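PDB 4RKS: putative uncharacterized protein Ta1305 from Thermoplasma acidophilum, which catalyses the ATP-dependent phosphorylation of (R)-mevalonate to 3-phosphomevalonate, a step of the alternative mevalonate pathway found in extreme acidophiles of the Thermoplasmatales. Local coordinates for residues R23-T28 with A331-P336; T69-D74 with K111-S116; V196-D201 with D309-I314. All coordinates share one frame; numbering follows the deposited sequence.

Contact 1 (R23-T28 with A331-P336); sequences RSIGST and AWHRRP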
loop_
_atom_site.group_PDB
_atom_site.type_symbol
_atom_site.label_atom_id
_atom_site.label_comp_id
_atom_site.label_asym_id
_atom_site.label_seq_id
_atom_site.Cartn_x
_atom_site.Cartn_y
_atom_site.Cartn_z
ATOM N N ARG A 23 13.069 20.413 17.432
ATOM C CA ARG A 23 11.705 20.389 17.966
ATOM C C ARG A 23 10.763 19.472 17.185
ATOM O O ARG A 23 9.824 18.935 17.749
ATOM C CB ARG A 23 11.136 21.804 17.994
ATOM C CG ARG A 23 11.883 22.709 18.956
ATOM C CD ARG A 23 11.710 24.175 18.591
ATOM N NE ARG A 23 12.370 25.040 19.566
ATOM C CZ ARG A 23 11.750 25.623 20.587
ATOM N NH1 ARG A 23 10.447 25.452 20.764
ATOM N NH2 ARG A 23 12.434 26.389 21.424
ATOM N N SER A 24 11.024 19.283 15.891
ATOM C CA SER A 24 10.134 18.492 15.055
ATOM C C SER A 24 10.800 17.993 13.781
ATOM O O SER A 24 11.839 18.501 13.361
ATOM C CB SER A 24 8.907 19.313 14.670
ATOM O OG SER A 24 9.253 20.239 13.652
ATOM N N ILE A 25 10.185 16.999 13.155
ATOM C CA ILE A 25 10.627 16.558 11.837
ATOM C C ILE A 25 9.411 16.168 11.012
ATOM O O ILE A 25 8.452 15.614 11.534
ATOM C CB ILE A 25 11.632 15.370 11.908
ATOM C CG1 ILE A 25 12.213 15.076 10.522
ATOM C CG2 ILE A 25 10.986 14.121 12.502
ATOM C CD1 ILE A 25 13.387 14.106 10.529
ATOM N N GLY A 26 9.445 16.489 9.725
ATOM C CA GLY A 26 8.381 16.115 8.822
ATOM C C GLY A 26 8.799 15.048 7.831
ATOM O O GLY A 26 9.987 14.880 7.537
ATOM N N SER A 27 7.823 14.323 7.306
ATOM C CA SER A 27 8.105 13.289 6.306
ATOM C C SER A 27 6.910 13.110 5.384
ATOM O O SER A 27 5.844 13.651 5.650
ATOM C CB SER A 27 8.464 11.967 6.981
ATOM O OG SER A 27 7.426 11.553 7.850
ATOM N N THR A 28 7.094 12.340 4.312
ATOM C CA THR A 28 6.069 12.127 3.281
ATOM C C THR A 28 6.173 10.688 2.740
ATOM O O THR A 28 7.265 10.222 2.480
ATOM C CB THR A 28 6.238 13.143 2.101
ATOM O OG1 THR A 28 6.074 14.481 2.586
ATOM C CG2 THR A 28 5.221 12.881 0.950
ATOM N N ALA A 331 9.265 6.409 0.971
ATOM C CA ALA A 331 9.018 7.500 1.917
ATOM C C ALA A 331 10.249 8.379 2.071
ATOM O O ALA A 331 11.373 7.910 1.879
ATOM C CB ALA A 331 8.604 6.928 3.272
ATOM N N TRP A 332 10.063 9.652 2.421
ATOM C CA TRP A 332 11.230 10.537 2.543
ATOM C C TRP A 332 11.045 11.596 3.619
ATOM O O TRP A 332 9.932 11.932 3.987
ATOM C CB TRP A 332 11.562 11.196 1.190
ATOM C CG TRP A 332 10.403 11.920 0.525
ATOM C CD1 TRP A 332 9.418 11.364 -0.242
ATOM C CD2 TRP A 332 10.150 13.329 0.543
ATOM N NE1 TRP A 332 8.556 12.347 -0.693
ATOM C CE2 TRP A 332 8.993 13.560 -0.230
ATOM C CE3 TRP A 332 10.798 14.422 1.133
ATOM C CZ2 TRP A 332 8.453 14.837 -0.410
ATOM C CZ3 TRP A 332 10.274 15.685 0.942
ATOM C CH2 TRP A 332 9.106 15.883 0.180
ATOM N N HIS A 333 12.143 12.124 4.135
ATOM C CA HIS A 333 12.026 13.064 5.239
ATOM C C HIS A 333 12.518 14.462 4.885
ATOM O O HIS A 333 13.277 14.666 3.922
ATOM C CB HIS A 333 12.791 12.531 6.466
ATOM C CG HIS A 333 14.277 12.676 6.358
ATOM N ND1 HIS A 333 14.953 13.790 6.809
ATOM C CD2 HIS A 333 15.219 11.846 5.851
ATOM C CE1 HIS A 333 16.244 13.647 6.571
ATOM N NE2 HIS A 333 16.432 12.478 5.983
ATOM N N ARG A 334 12.078 15.435 5.676
ATOM C CA ARG A 334 12.598 16.798 5.591
ATOM C C ARG A 334 13.624 17.022 6.696
ATOM O O ARG A 334 13.656 16.276 7.677
ATOM C CB ARG A 334 11.462 17.814 5.709
ATOM C CG ARG A 334 10.427 17.691 4.608
ATOM C CD ARG A 334 9.171 18.463 4.970
ATOM N NE ARG A 334 8.107 18.258 3.995
ATOM C CZ ARG A 334 8.062 18.860 2.810
ATOM N NH1 ARG A 334 9.029 19.696 2.452
ATOM N NH2 ARG A 334 7.055 18.623 1.983
ATOM N N ARG A 335 14.477 18.024 6.529
ATOM C CA ARG A 335 15.409 18.404 7.587
ATOM C C ARG A 335 14.622 18.794 8.842
ATOM O O ARG A 335 13.634 19.520 8.747
ATOM C CB ARG A 335 16.304 19.562 7.137
ATOM C CG ARG A 335 17.166 19.258 5.902
ATOM C CD ARG A 335 18.042 20.440 5.473
ATOM N NE ARG A 335 17.282 21.489 4.788
ATOM C CZ ARG A 335 16.962 21.471 3.495
ATOM N NH1 ARG A 335 16.271 22.472 2.968
ATOM N NH2 ARG A 335 17.325 20.449 2.726
ATOM N N PRO A 336 15.052 18.299 10.015
ATOM C CA PRO A 336 14.425 18.610 11.309
ATOM C C PRO A 336 14.396 20.119 11.555
ATOM O O PRO A 336 15.295 20.811 11.079
ATOM C CB PRO A 336 15.335 17.917 12.330
ATOM C CG PRO A 336 16.109 16.926 11.558
ATOM C CD PRO A 336 16.224 17.426 10.158
HETATM O O HOH W 1 11.122 19.008 9.041
HETATM O O HOH W 2 5.393 16.559 1.030
#
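A331 starts the second segment beside T28, at the end of the first: its CA-H lies against T28 O, the same carbonyl that W332 N takes up in a backbone hydrogen bond of 2.9 Å. T28 N answers to W332 O, and this hydrogen-bonded pair opens a short antiparallel ladder between the C-terminal tail and strand 24-34. The indole of W332 lies alongside the side chain of its cross-strand partner T28, since CG sits between the backbone N and the carbonyl carbon (chi1 53°). One ring face therefore receives T28, whose CB stands 4.0 Å from the centroid of the five-membered ring of W332 in a CH-pi contact. The indole NE1 is bonded to the hydroxyl of Y30, further along strand 24-34. H333 forms the non-hydrogen-bonded pair with S27, whose OG turns instead to S133 O in helix 128-141. The imidazole of H333 is tied to its own segment, ND1 donating to R334 O at 2.9 Å from above the carbonyl plane. That carbonyl O of R334 also lies 3.4 Å from I25 CG1. R334 N bonds G26 O almost straight (177°), while a water accepts weakly from R334 NH2 and meets T28 OG1. A second water bridges G26 N and R335 O, ahead of the classic bulge at which R23 and S24 both bond E337. P336 finishes the segment with its CG 4.1 Å from I25 CD1. The join is thus mostly backbone, with one CH-pi contact, W332 on T28, and water filling in at G26 N, where the tail leaves strand geometry.

Contact 2 (T69-D74 with K111-S116); sequences TRIYAD and KTVSYS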
loop_
_atom_site.group_PDB
_atom_site.type_symbol
_atom_site.label_atom_id
_atom_site.label_comp_id
_atom_site.label_asym_id
_atom_site.label_seq_id
_atom_site.Cartn_x
_atom_site.Cartn_y
_atom_site.Cartn_z
ATOM N N THR A 69 3.510 13.813 7.340
ATOM C CA THR A 69 3.623 13.512 8.758
ATOM C C THR A 69 4.488 14.535 9.463
ATOM O O THR A 69 5.464 15.014 8.898
ATOM C CB THR A 69 4.222 12.110 8.962
ATOM O OG1 THR A 69 3.212 11.146 8.707
ATOM C CG2 THR A 69 4.757 11.914 10.387
ATOM N N ARG A 70 4.122 14.863 10.700
ATOM C CA ARG A 70 4.934 15.712 11.563
ATOM C C ARG A 70 5.040 15.036 12.941
ATOM O O ARG A 70 4.026 14.761 13.603
ATOM C CB ARG A 70 4.316 17.117 11.656
ATOM C CG ARG A 70 4.901 18.062 12.701
ATOM C CD ARG A 70 6.245 18.642 12.312
ATOM N NE ARG A 70 6.278 19.107 10.931
ATOM C CZ ARG A 70 7.369 19.564 10.318
ATOM N NH1 ARG A 70 8.535 19.645 10.969
ATOM N NH2 ARG A 70 7.294 19.943 9.048
ATOM N N ILE A 71 6.264 14.733 13.352
ATOM C CA ILE A 71 6.516 14.195 14.698
ATOM C C ILE A 71 7.302 15.231 15.471
ATOM O O ILE A 71 8.324 15.728 14.992
ATOM C CB ILE A 71 7.259 12.860 14.656
ATOM C CG1 ILE A 71 6.339 11.790 14.072
ATOM C CG2 ILE A 71 7.742 12.452 16.070
ATOM C CD1 ILE A 71 7.048 10.533 13.624
ATOM N N TYR A 72 6.805 15.598 16.650
ATOM C CA TYR A 72 7.377 16.739 17.354
ATOM C C TYR A 72 7.384 16.536 18.860
ATOM O O TYR A 72 6.515 15.857 19.412
ATOM C CB TYR A 72 6.611 18.026 16.990
ATOM C CG TYR A 72 5.111 17.954 17.248
ATOM C CD1 TYR A 72 4.261 17.299 16.360
ATOM C CD2 TYR A 72 4.553 18.527 18.379
ATOM C CE1 TYR A 72 2.889 17.240 16.588
ATOM C CE2 TYR A 72 3.186 18.470 18.621
ATOM C CZ TYR A 72 2.362 17.827 17.719
ATOM O OH TYR A 72 1.008 17.764 17.955
ATOM N N ALA A 73 8.381 17.118 19.523
ATOM C CA ALA A 73 8.429 17.121 20.990
ATOM C C ALA A 73 7.154 17.745 21.545
ATOM O O ALA A 73 6.644 18.714 20.973
ATOM C CB ALA A 73 9.639 17.880 21.489
ATOM N N ASP A 74 6.669 17.216 22.666
ATOM C CA ASP A 74 5.389 17.661 23.224
ATOM C C ASP A 74 5.323 17.377 24.736
ATOM O O ASP A 74 6.152 16.639 25.263
ATOM C CB ASP A 74 4.240 16.965 22.474
ATOM C CG ASP A 74 2.936 17.736 22.549
ATOM O OD1 ASP A 74 2.841 18.666 23.373
ATOM O OD2 ASP A 74 2.004 17.399 21.792
ATOM N N LYS A 111 11.580 12.017 25.437
ATOM C CA LYS A 111 10.927 10.828 24.899
ATOM C C LYS A 111 9.472 11.091 24.524
ATOM O O LYS A 111 8.855 10.267 23.859
ATOM C CB LYS A 111 10.956 9.676 25.906
ATOM C CG LYS A 111 12.330 9.187 26.297
ATOM C CD LYS A 111 12.220 8.117 27.384
ATOM C CE LYS A 111 13.586 7.571 27.775
ATOM N NZ LYS A 111 13.483 6.500 28.817
ATOM N N THR A 112 8.906 12.207 24.977
ATOM C CA THR A 112 7.483 12.455 24.733
ATOM C C THR A 112 7.268 13.162 23.387
ATOM O O THR A 112 7.648 14.316 23.231
ATOM C CB THR A 112 6.851 13.292 25.856
ATOM O OG1 THR A 112 7.023 12.619 27.102
ATOM C CG2 THR A 112 5.359 13.473 25.610
ATOM N N VAL A 113 6.681 12.464 22.414
ATOM C CA VAL A 113 6.448 13.079 21.101
ATOM C C VAL A 113 5.009 12.895 20.638
ATOM O O VAL A 113 4.324 11.968 21.070
ATOM C CB VAL A 113 7.386 12.520 19.995
ATOM C CG1 VAL A 113 8.839 12.846 20.295
ATOM C CG2 VAL A 113 7.170 10.996 19.781
ATOM N N SER A 114 4.559 13.791 19.766
ATOM C CA SER A 114 3.219 13.699 19.195
ATOM C C SER A 114 3.302 13.464 17.678
ATOM O O SER A 114 4.327 13.724 17.053
ATOM C CB SER A 114 2.402 14.965 19.507
ATOM O OG SER A 114 1.956 14.976 20.852
ATOM N N TYR A 115 2.216 12.952 17.110
ATOM C CA TYR A 115 2.158 12.578 15.696
ATOM C C TYR A 115 0.976 13.279 15.032
ATOM O O TYR A 115 -0.144 13.188 15.504
ATOM C CB TYR A 115 2.037 11.048 15.555
ATOM C CG TYR A 115 1.612 10.506 14.185
ATOM C CD1 TYR A 115 2.362 10.739 13.036
ATOM C CD2 TYR A 115 0.468 9.727 14.064
ATOM C CE1 TYR A 115 1.962 10.220 11.800
ATOM C CE2 TYR A 115 0.072 9.204 12.847
ATOM C CZ TYR A 115 0.811 9.451 11.722
ATOM O OH TYR A 115 0.387 8.916 10.530
ATOM N N SER A 116 1.243 13.963 13.932
ATOM C CA SER A 116 0.214 14.664 13.187
ATOM C C SER A 116 0.304 14.245 11.722
ATOM O O SER A 116 1.369 14.319 11.089
ATOM C CB SER A 116 0.352 16.182 13.335
ATOM O OG SER A 116 -0.637 16.856 12.570
#
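Strands 69-73 and 113-116 pair as antiparallel neighbours in the N-terminal domain of this GHMP kinase, with R70 facing S116 and Y72 facing S114 in hydrogen-bonded pairs. Each pair exchanges two backbone bonds: R70 N reaches S116 O at 2.8 Å and S116 N returns to R70 O, while Y72 and S114 do the same. A fifth bond, D74 N to T112 O at 3.1 Å, continues the pairing beyond strand 69-73. Between these bonds, I71 CA-H and V113 CA-H lie close to S114 O and Y72 O, respectively. Apolar contact is concentrated on the face of I71 and Y115. I71 CG2 packs 3.9 Å from V113 CB, and F104 of helix 101-108 adjoins both residues. The Y115 ring runs across the T69 side chain, with T69 OG1 in the ring plane at its edge, 3.5 Å from Y115 CE1; that hydroxyl is bonded to S133 OG. Y115 and S116 belong to the ATP-binding site; strand 113-116 carries them, and strand 69-73 pairs along it. On the other face, a chi1 of 56° holds the Y72 ring above its own backbone, turned to S114. S114 CB comes within 3.4 Å of Y72 CZ, a CH-pi contact over one face of the ring, and S116 CB lies at the edge. The polar interaction here centres on S114 OG, which is also bonded to H78 N and donates its proton to the anti side of D74 OD2, at 2.6 Å.

Contact 3 (V196-D201 with D309-I314); sequences VAFAFD and DRLFSI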
loop_
_atom_site.group_PDB
_atom_site.type_symbol
_atom_site.label_atom_id
_atom_site.label_comp_id
_atom_site.label_asym_id
_atom_site.label_seq_id
_atom_site.Cartn_x
_atom_site.Cartn_y
_atom_site.Cartn_z
ATOM N N VAL A 196 -4.832 3.874 -14.805
ATOM C CA VAL A 196 -6.069 4.633 -14.652
ATOM C C VAL A 196 -6.938 3.988 -13.570
ATOM O O VAL A 196 -7.373 2.845 -13.699
ATOM C CB VAL A 196 -6.862 4.739 -15.974
ATOM C CG1 VAL A 196 -8.110 5.618 -15.772
ATOM C CG2 VAL A 196 -5.979 5.312 -17.061
ATOM N N ALA A 197 -7.187 4.730 -12.498
ATOM C CA ALA A 197 -7.999 4.208 -11.404
ATOM C C ALA A 197 -9.470 4.604 -11.570
ATOM O O ALA A 197 -9.803 5.783 -11.725
ATOM C CB ALA A 197 -7.460 4.699 -10.057
ATOM N N PHE A 198 -10.342 3.605 -11.539
ATOM C CA PHE A 198 -11.772 3.845 -11.583
ATOM C C PHE A 198 -12.361 3.615 -10.208
ATOM O O PHE A 198 -12.441 2.471 -9.743
ATOM C CB PHE A 198 -12.437 2.936 -12.616
ATOM C CG PHE A 198 -11.984 3.199 -14.032
ATOM C CD1 PHE A 198 -10.826 2.622 -14.523
ATOM C CD2 PHE A 198 -12.719 4.029 -14.866
ATOM C CE1 PHE A 198 -10.412 2.859 -15.819
ATOM C CE2 PHE A 198 -12.306 4.276 -16.163
ATOM C CZ PHE A 198 -11.154 3.689 -16.641
ATOM N N ALA A 199 -12.781 4.707 -9.566
ATOM C CA ALA A 199 -13.310 4.662 -8.203
ATOM C C ALA A 199 -14.845 4.592 -8.169
ATOM O O ALA A 199 -15.518 5.506 -8.630
ATOM C CB ALA A 199 -12.818 5.876 -7.423
ATOM N N PHE A 200 -15.394 3.509 -7.624
ATOM C CA PHE A 200 -16.847 3.332 -7.540
ATOM C C PHE A 200 -17.340 3.657 -6.125
ATOM O O PHE A 200 -16.568 3.598 -5.174
ATOM C CB PHE A 200 -17.239 1.904 -7.931
ATOM C CG PHE A 200 -16.895 1.543 -9.348
ATOM C CD1 PHE A 200 -15.606 1.177 -9.690
ATOM C CD2 PHE A 200 -17.870 1.555 -10.337
ATOM C CE1 PHE A 200 -15.287 0.846 -10.992
ATOM C CE2 PHE A 200 -17.560 1.224 -11.639
ATOM C CZ PHE A 200 -16.266 0.865 -11.969
ATOM N N ASP A 201 -18.618 3.989 -5.972
ATOM C CA ASP A 201 -19.079 4.502 -4.680
ATOM C C ASP A 201 -19.632 3.446 -3.717
ATOM O O ASP A 201 -20.095 3.794 -2.631
ATOM C CB ASP A 201 -20.133 5.597 -4.890
ATOM C CG ASP A 201 -21.301 5.141 -5.749
ATOM O OD1 ASP A 201 -21.897 6.003 -6.431
ATOM O OD2 ASP A 201 -21.629 3.933 -5.743
ATOM N N ASP A 309 -4.362 8.447 -22.029
ATOM C CA ASP A 309 -5.392 9.483 -22.168
ATOM C C ASP A 309 -6.630 8.920 -22.829
ATOM O O ASP A 309 -7.755 9.276 -22.467
ATOM C CB ASP A 309 -4.875 10.688 -22.954
ATOM C CG ASP A 309 -3.997 11.593 -22.104
ATOM O OD1 ASP A 309 -4.320 11.784 -20.913
ATOM O OD2 ASP A 309 -2.980 12.099 -22.619
ATOM N N ARG A 310 -6.425 8.025 -23.790
ATOM C CA ARG A 310 -7.537 7.337 -24.434
ATOM C C ARG A 310 -8.399 6.563 -23.434
ATOM O O ARG A 310 -9.625 6.705 -23.411
ATOM C CB ARG A 310 -7.008 6.388 -25.493
ATOM C CG ARG A 310 -8.058 5.517 -26.118
ATOM C CD ARG A 310 -7.522 4.979 -27.428
ATOM N NE ARG A 310 -8.400 3.975 -28.009
ATOM C CZ ARG A 310 -8.076 3.226 -29.055
ATOM N NH1 ARG A 310 -6.880 3.364 -29.622
ATOM N NH2 ARG A 310 -8.939 2.331 -29.526
ATOM N N LEU A 311 -7.749 5.742 -22.609
ATOM C CA LEU A 311 -8.456 4.990 -21.571
ATOM C C LEU A 311 -9.165 5.918 -20.580
ATOM O O LEU A 311 -10.331 5.723 -20.245
ATOM C CB LEU A 311 -7.491 4.075 -20.822
ATOM C CG LEU A 311 -8.137 3.220 -19.736
ATOM C CD1 LEU A 311 -9.284 2.371 -20.302
ATOM C CD2 LEU A 311 -7.070 2.341 -19.108
ATOM N N PHE A 312 -8.448 6.939 -20.133
ATOM C CA PHE A 312 -8.973 7.897 -19.174
ATOM C C PHE A 312 -10.206 8.619 -19.725
ATOM O O PHE A 312 -11.080 9.047 -18.972
ATOM C CB PHE A 312 -7.873 8.898 -18.800
ATOM C CG PHE A 312 -8.282 9.914 -17.763
ATOM C CD1 PHE A 312 -8.146 9.638 -16.407
ATOM C CD2 PHE A 312 -8.789 11.148 -18.144
ATOM C CE1 PHE A 312 -8.517 10.574 -15.448
ATOM C CE2 PHE A 312 -9.165 12.093 -17.193
ATOM C CZ PHE A 312 -9.028 11.808 -15.841
ATOM N N SER A 313 -10.291 8.740 -21.042
ATOM C CA SER A 313 -11.356 9.547 -21.618
ATOM C C SER A 313 -12.598 8.738 -22.019
ATOM O O SER A 313 -13.509 9.296 -22.630
ATOM C CB SER A 313 -10.822 10.331 -22.823
ATOM O OG SER A 313 -10.748 9.502 -23.968
ATOM N N ILE A 314 -12.656 7.448 -21.673
ATOM C CA ILE A 314 -13.831 6.645 -22.028
ATOM C C ILE A 314 -15.077 7.220 -21.362
ATOM O O ILE A 314 -14.994 7.854 -20.304
ATOM C CB ILE A 314 -13.705 5.143 -21.640
ATOM C CG1 ILE A 314 -13.618 4.955 -20.123
ATOM C CG2 ILE A 314 -12.531 4.477 -22.360
ATOM C CD1 ILE A 314 -13.759 3.505 -19.685
#
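A strand-on-helix packing in the C-terminal domain brings strand 193-199 against the last turn of helix 308-312 and the residues that leave it. No hydrogen bond passes between the two segments, and the join is made by apolar side chains from alternate strand residues, V196 and F198. V196 points toward the helix and divides its methyls between two partners. Its CG2 lies 3.8 Å from L311 CD2, the side chains running antiparallel alongside one another. CG1, anti to the backbone N (chi1 -177°), is directed instead to F312, whose CD1 it meets at 4.1 Å, the two side chains being roughly perpendicular. Besides V196, the F312 ring also takes a cation-pi contact from K322 and touches M324, both of strand 321-327. L311 is shared as well, since it touches V301 of the adjoining strand 298-304. Further along the strand, the F198 ring extends to the helix end, where L311 O lies at its edge, 4.2 Å from F198 CZ, and L311 CD1 approaches the same carbon. L276 of helix 271-283 also touches F198, so F198 meets both that helix and the end of helix 308-312. The chain turns off the helix at S313, and R310 O receives both S313 N and S313 OG from the same face of its carbonyl plane, a double grip on the final turn. This turn brings I314 back toward the strand, where its CD1 rests 3.9 Å from F198 CE2.

From the N terminus, strand 24-34 is the first element used, and its first residues pair with the C-terminal tail: contact 1 closes a loop of 302 residues that encloses both other contacts. Inside it, contact 2 closes first, joining strand 66-73 to strand 113-120 and closing a loop that contains strands 79-81 and 84-86 and helices 92-99 and 101-108. Contact 3 follows in series, setting helix 308-312 against strand 193-199 in the C-terminal region. Contacts 1 and 2 adjoin because strands 24-34 and 66-73 are neighbours, linked by S27 O to T69 N and S24 OG to R70 NH1. Contact 3 is remote, its centre about 34 Å from that of contact 1.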